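UDP-N-Acetylglucosamine 2-Epimerase (PDB 1V4V) probably interconverts UDP-N-acetylglucosamine and its 2-epimer UDP-N-acetylmannosamine, as a two-domain homodimeric enzyme of the GT-B clan. Local coordinates at residues 233-238 / 255-260; 62-67 / 76-81. All blocks are in the same frame, centred on the assembly; numbering follows the deposited sequence.

Contact 1: 233-238 / 255-260; sequences FVYPVH and RNFVLL
F233 to P236 pair in parallel with F257 to L260, their strand axes 4.5 Å apart and 17° from exact alignment. Helix 241-251 connects the two strands in a beta-alpha-beta unit at one margin of a Rossmann-like sheet. The ladder starts one residue before the second strand, where F233 N donates to N256 O, and ends one residue after the first, where V237 N meets L260 O at 2.7 Å with a bent N-H...O angle of 140°. Between them, V258 N, Y235 N and L260 N donate in turn to F233 O, V258 O and Y235 O.

On the side covered by helices 214-227 and 241-251, F233 sets its CB over the centre of the F257 ring, 3.6 Å from the centroid, a CH-pi contact. The two ring centroids stand 5.4 Å apart, an offset too large for a full stack. Y235 CB reaches the edge of the same F257 ring, 3.9 Å from CE2, and L259 CD2 also touches Y235 CB. N256 ND2 lies at the F233 ring edge while donating to A225 O and L231 O. On the other side of the sheet, V234 CG1, anti to its backbone N (chi1 -174°), meets L260 CD1 at 3.7 Å.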
loop_
_atom_site.group_PDB
_atom_site.type_symbol
_atom_site.label_atom_id
_atom_site.label_comp_id
_atom_site.label_asym_id
_atom_site.label_seq_id
_atom_site.Cartn_x
_atom_site.Cartn_y
_atom_site.Cartn_z
ATOM N N PHE A 233 21.105 -29.777 34.235
ATOM C CA PHE A 233 20.395 -29.685 32.962
ATOM C C PHE A 233 18.926 -29.388 33.220
ATOM O O PHE A 233 18.215 -30.201 33.807
ATOM C CB PHE A 233 20.570 -30.996 32.182
ATOM C CG PHE A 233 22.008 -31.290 31.821
ATOM C CD1 PHE A 233 22.907 -31.730 32.790
ATOM C CD2 PHE A 233 22.477 -31.049 30.530
ATOM C CE1 PHE A 233 24.255 -31.924 32.489
ATOM C CE2 PHE A 233 23.822 -31.236 30.208
ATOM C CZ PHE A 233 24.720 -31.675 31.192
ATOM N N VAL A 234 18.488 -28.210 32.782
ATOM C CA VAL A 234 17.111 -27.772 32.986
ATOM C C VAL A 234 16.319 -27.908 31.699
ATOM O O VAL A 234 16.634 -27.281 30.685
ATOM C CB VAL A 234 17.076 -26.322 33.485
ATOM C CG1 VAL A 234 15.645 -25.925 33.830
ATOM C CG2 VAL A 234 17.978 -26.188 34.710
ATOM N N TYR A 235 15.266 -28.718 31.771
ATOM C CA TYR A 235 14.439 -29.037 30.623
ATOM C C TYR A 235 12.937 -28.781 30.803
ATOM O O TYR A 235 12.242 -29.574 31.436
ATOM C CB TYR A 235 14.693 -30.515 30.291
ATOM C CG TYR A 235 13.971 -31.120 29.102
ATOM C CD1 TYR A 235 13.232 -30.343 28.214
ATOM C CD2 TYR A 235 14.068 -32.492 28.852
ATOM C CE1 TYR A 235 12.606 -30.919 27.100
ATOM C CE2 TYR A 235 13.449 -33.074 27.749
ATOM C CZ TYR A 235 12.724 -32.287 26.878
ATOM O OH TYR A 235 12.140 -32.866 25.780
ATOM N N PRO A 236 12.428 -27.659 30.267
ATOM C CA PRO A 236 10.994 -27.360 30.381
ATOM C C PRO A 236 10.346 -28.239 29.310
ATOM O O PRO A 236 10.432 -27.936 28.122
ATOM C CB PRO A 236 10.913 -25.875 30.025
ATOM C CG PRO A 236 12.304 -25.357 30.329
ATOM C CD PRO A 236 13.169 -26.474 29.808
ATOM N N VAL A 237 9.721 -29.335 29.725
ATOM C CA VAL A 237 9.111 -30.266 28.781
ATOM C C VAL A 237 7.715 -29.869 28.311
ATOM O O VAL A 237 6.848 -29.547 29.122
ATOM C CB VAL A 237 9.030 -31.680 29.393
ATOM C CG1 VAL A 237 8.633 -32.695 28.328
ATOM C CG2 VAL A 237 10.356 -32.047 30.021
ATOM N N HIS A 238 7.491 -29.901 27.000
ATOM C CA HIS A 238 6.174 -29.559 26.474
ATOM C C HIS A 238 5.097 -30.494 27.031
ATOM O O HIS A 238 5.375 -31.643 27.381
ATOM C CB HIS A 238 6.177 -29.591 24.944
ATOM C CG HIS A 238 6.707 -28.336 24.323
ATOM N ND1 HIS A 238 8.039 -27.986 24.375
ATOM C CD2 HIS A 238 6.075 -27.325 23.683
ATOM C CE1 HIS A 238 8.204 -26.809 23.795
ATOM N NE2 HIS A 238 7.030 -26.386 23.367
ATOM N N ARG A 255 19.686 -37.533 38.633
ATOM C CA ARG A 255 20.109 -36.575 39.648
ATOM C C ARG A 255 20.249 -35.109 39.240
ATOM O O ARG A 255 19.720 -34.227 39.919
ATOM C CB ARG A 255 21.431 -37.049 40.263
ATOM C CG ARG A 255 21.666 -36.599 41.691
ATOM C CD ARG A 255 23.035 -37.053 42.180
ATOM N NE ARG A 255 23.335 -38.438 41.812
ATOM C CZ ARG A 255 22.742 -39.511 42.327
ATOM N NH1 ARG A 255 21.799 -39.385 43.252
ATOM N NH2 ARG A 255 23.095 -40.723 41.915
ATOM N N ASN A 256 20.964 -34.843 38.147
ATOM C CA ASN A 256 21.179 -33.461 37.725
ATOM C C ASN A 256 20.341 -32.955 36.551
ATOM O O ASN A 256 20.726 -32.010 35.857
ATOM C CB ASN A 256 22.673 -33.214 37.467
ATOM C CG ASN A 256 23.250 -34.144 36.425
ATOM O OD1 ASN A 256 22.744 -35.246 36.208
ATOM N ND2 ASN A 256 24.337 -33.712 35.787
ATOM N N PHE A 257 19.198 -33.593 36.334
ATOM C CA PHE A 257 18.271 -33.142 35.311
ATOM C C PHE A 257 17.054 -32.609 36.071
ATOM O O PHE A 257 16.571 -33.243 37.020
ATOM C CB PHE A 257 17.826 -34.287 34.396
ATOM C CG PHE A 257 18.165 -34.070 32.942
ATOM C CD1 PHE A 257 19.276 -34.689 32.375
ATOM C CD2 PHE A 257 17.383 -33.233 32.147
ATOM C CE1 PHE A 257 19.608 -34.481 31.033
ATOM C CE2 PHE A 257 17.704 -33.018 30.803
ATOM C CZ PHE A 257 18.819 -33.643 30.248
ATOM N N VAL A 258 16.582 -31.437 35.674
ATOM C CA VAL A 258 15.400 -30.840 36.288
ATOM C C VAL A 258 14.346 -30.698 35.202
ATOM O O VAL A 258 14.538 -29.953 34.239
ATOM C CB VAL A 258 15.690 -29.438 36.870
ATOM C CG1 VAL A 258 14.400 -28.830 37.408
ATOM C CG2 VAL A 258 16.728 -29.534 37.981
ATOM N N LEU A 259 13.238 -31.420 35.344
ATOM C CA LEU A 259 12.169 -31.336 34.361
ATOM C C LEU A 259 11.110 -30.354 34.844
ATOM O O LEU A 259 10.598 -30.470 35.958
ATOM C CB LEU A 259 11.548 -32.715 34.118
ATOM C CG LEU A 259 12.516 -33.851 33.770
ATOM C CD1 LEU A 259 11.716 -35.078 33.345
ATOM C CD2 LEU A 259 13.450 -33.421 32.642
ATOM N N LEU A 260 10.796 -29.377 34.004
ATOM C CA LEU A 260 9.808 -28.365 34.342
ATOM C C LEU A 260 8.701 -28.303 33.303
ATOM O O LEU A 260 8.799 -28.915 32.237
ATOM C CB LEU A 260 10.478 -26.991 34.420
ATOM C CG LEU A 260 11.664 -26.835 35.374
ATOM C CD1 LEU A 260 12.269 -25.450 35.212
ATOM C CD2 LEU A 260 11.205 -27.061 36.807
#

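Contact 2: 62-67 / 76-81; sequences NLDVMQ and AARILP
L63 to M66 run as an irregular, extended chain beside the helical turn that carries R78 and I79, the closest CA atoms being those of V65 and I79, 7.6 Å apart. Side chains bridge that gap, and they divide into a polar group around R78 and an apolar one around I79.

The R78 side chain leaves the helix with CG anti to its backbone N (chi1 174°), and a bend at chi2 (110°) turns CD aside. Its guanidinium is approached from two directions by the loop. In its plane, at the edge, lies D64 O, which accepts a weak hydrogen bond from NE, long at 3.5 Å though nearly straight. Over the centre of one face sits the selenomethionine M66, whose CG is 3.9 Å from R78 CZ. The D64 carboxylate adds a salt bridge, OD2 to R78 NH2 at 3.5 Å, with the two flat groups turned 79° from each other. Since D64 is exposed, this long pairing is probably weakened by solvent.

The segments belong to the N-terminal Rossmann-like domain of the GT-B fold: the loop leaves edge strand 61-62 and leads into helix 72-89, which packs back on it. D64 N is bound by Q82 OE1 one turn further along that helix, while Q82 NE2 donates to R78 O.

Deeper in, V65 CG2 touches I79 CD1 at 3.7 Å, the two side chains crossing at a slant. I79 also rests on A106 of helix 102-113. From L63, whose CB points toward the helix, CD1 comes within 4.2 Å of I79 CG2, and further contacts follow with Q82 and A86.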
loop_
_atom_site.group_PDB
_atom_site.type_symbol
_atom_site.label_atom_id
_atom_site.label_comp_id
_atom_site.label_asym_id
_atom_site.label_seq_id
_atom_site.Cartn_x
_atom_site.Cartn_y
_atom_site.Cartn_z
ATOM N N ASN A 62 -7.576 1.596 23.261
ATOM C CA ASN A 62 -7.894 0.338 22.589
ATOM C C ASN A 62 -8.980 0.559 21.548
ATOM O O ASN A 62 -9.900 1.343 21.767
ATOM C CB ASN A 62 -8.412 -0.700 23.591
ATOM C CG ASN A 62 -7.453 -0.952 24.731
ATOM O OD1 ASN A 62 -7.241 -0.092 25.591
ATOM N ND2 ASN A 62 -6.864 -2.142 24.749
ATOM N N LEU A 63 -8.878 -0.129 20.414
ATOM C CA LEU A 63 -9.911 -0.015 19.392
ATOM C C LEU A 63 -10.988 -1.028 19.773
ATOM O O LEU A 63 -10.726 -1.957 20.531
ATOM C CB LEU A 63 -9.353 -0.345 18.006
ATOM C CG LEU A 63 -8.294 0.605 17.450
ATOM C CD1 LEU A 63 -7.981 0.222 15.997
ATOM C CD2 LEU A 63 -8.800 2.045 17.520
ATOM N N ASP A 64 -12.199 -0.844 19.261
ATOM C CA ASP A 64 -13.299 -1.752 19.565
ATOM C C ASP A 64 -13.383 -2.784 18.446
ATOM O O ASP A 64 -13.859 -2.491 17.350
ATOM C CB ASP A 64 -14.602 -0.957 19.684
ATOM C CG ASP A 64 -15.756 -1.796 20.186
ATOM O OD1 ASP A 64 -16.738 -1.210 20.689
ATOM O OD2 ASP A 64 -15.691 -3.037 20.069
ATOM N N VAL A 65 -12.913 -3.994 18.733
ATOM C CA VAL A 65 -12.893 -5.066 17.744
ATOM C C VAL A 65 -13.730 -6.276 18.148
ATOM O O VAL A 65 -13.666 -6.733 19.286
ATOM C CB VAL A 65 -11.437 -5.525 17.486
ATOM C CG1 VAL A 65 -11.407 -6.651 16.469
ATOM C CG2 VAL A 65 -10.604 -4.344 17.004
HETATM N N MSE A 66 -14.510 -6.793 17.201
HETATM C CA MSE A 66 -15.355 -7.959 17.453
HETATM C C MSE A 66 -14.476 -9.175 17.744
HETATM O O MSE A 66 -13.330 -9.241 17.306
HETATM C CB MSE A 66 -16.231 -8.261 16.227
HETATM C CG MSE A 66 -17.071 -7.098 15.707
HETATM SE SE MSE A 66 -18.144 -7.572 14.139
HETATM C CE MSE A 66 -17.337 -9.270 13.709
ATOM N N GLN A 67 -15.012 -10.142 18.483
ATOM C CA GLN A 67 -14.258 -11.352 18.800
ATOM C C GLN A 67 -14.475 -12.398 17.711
ATOM O O GLN A 67 -13.589 -13.197 17.408
ATOM C CB GLN A 67 -14.703 -11.930 20.147
ATOM C CG GLN A 67 -13.606 -11.979 21.195
ATOM C CD GLN A 67 -13.227 -10.607 21.714
ATOM O OE1 GLN A 67 -12.269 -10.464 22.471
ATOM N NE2 GLN A 67 -13.984 -9.590 21.317
ATOM N N ALA A 76 -11.777 -4.418 7.740
ATOM C CA ALA A 76 -11.099 -3.176 7.385
ATOM C C ALA A 76 -12.013 -1.974 7.610
ATOM O O ALA A 76 -11.576 -0.939 8.118
ATOM C CB ALA A 76 -10.644 -3.217 5.920
ATOM N N ALA A 77 -13.279 -2.109 7.225
ATOM C CA ALA A 77 -14.239 -1.026 7.381
ATOM C C ALA A 77 -14.482 -0.727 8.859
ATOM O O ALA A 77 -14.712 0.420 9.236
ATOM C CB ALA A 77 -15.551 -1.392 6.701
ATOM N N ARG A 78 -14.430 -1.767 9.682
ATOM C CA ARG A 78 -14.641 -1.630 11.126
ATOM C C ARG A 78 -13.465 -0.919 11.796
ATOM O O ARG A 78 -13.640 -0.136 12.732
ATOM C CB ARG A 78 -14.825 -3.018 11.754
ATOM C CG ARG A 78 -14.915 -3.022 13.274
ATOM C CD ARG A 78 -16.317 -3.356 13.744
ATOM N NE ARG A 78 -16.454 -3.228 15.192
ATOM C CZ ARG A 78 -17.615 -3.273 15.837
ATOM N NH1 ARG A 78 -18.745 -3.444 15.163
ATOM N NH2 ARG A 78 -17.649 -3.135 17.154
ATOM N N ILE A 79 -12.262 -1.194 11.306
ATOM C CA ILE A 79 -11.052 -0.604 11.863
ATOM C C ILE A 79 -10.751 0.829 11.434
ATOM O O ILE A 79 -10.445 1.682 12.261
ATOM C CB ILE A 79 -9.811 -1.457 11.497
ATOM C CG1 ILE A 79 -9.926 -2.850 12.116
ATOM C CG2 ILE A 79 -8.529 -0.740 11.915
ATOM C CD1 ILE A 79 -9.994 -2.862 13.641
ATOM N N LEU A 80 -10.838 1.091 10.136
ATOM C CA LEU A 80 -10.486 2.394 9.588
ATOM C C LEU A 80 -10.973 3.676 10.275
ATOM O O LEU A 80 -10.159 4.510 10.667
ATOM C CB LEU A 80 -10.862 2.446 8.102
ATOM C CG LEU A 80 -10.282 3.624 7.318
ATOM C CD1 LEU A 80 -8.757 3.583 7.387
ATOM C CD2 LEU A 80 -10.746 3.552 5.861
ATOM N N PRO A 81 -12.296 3.850 10.432
ATOM C CA PRO A 81 -12.801 5.073 11.071
ATOM C C PRO A 81 -12.375 5.272 12.518
ATOM O O PRO A 81 -11.918 6.350 12.895
ATOM C CB PRO A 81 -14.320 4.938 10.940
ATOM C CG PRO A 81 -14.492 4.029 9.744
ATOM C CD PRO A 81 -13.412 3.003 9.987
#

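In the fold
Contact 2 closes in the chain before contact 1 opens, and their centres lie 44 Å apart, with about 25 Å between nearest atoms. They share neither strand nor helix: 62-67 / 76-81 belongs to the seven-stranded parallel sheet and its helices, 233-238 / 255-260 to the six-stranded one. Each sits at a sheet margin, beside edge strand 61-62 or on edge strand 257-260, and the strand orders 3-2-1-4-5-6-7 and 3-2-1-4-5-6 show the same plan used twice, as expected of a GT-B protein. The subunit interface is near contact 2 alone, where A76, A77, L80 and P81 pack on the second subunit; no other chain touches contact 1.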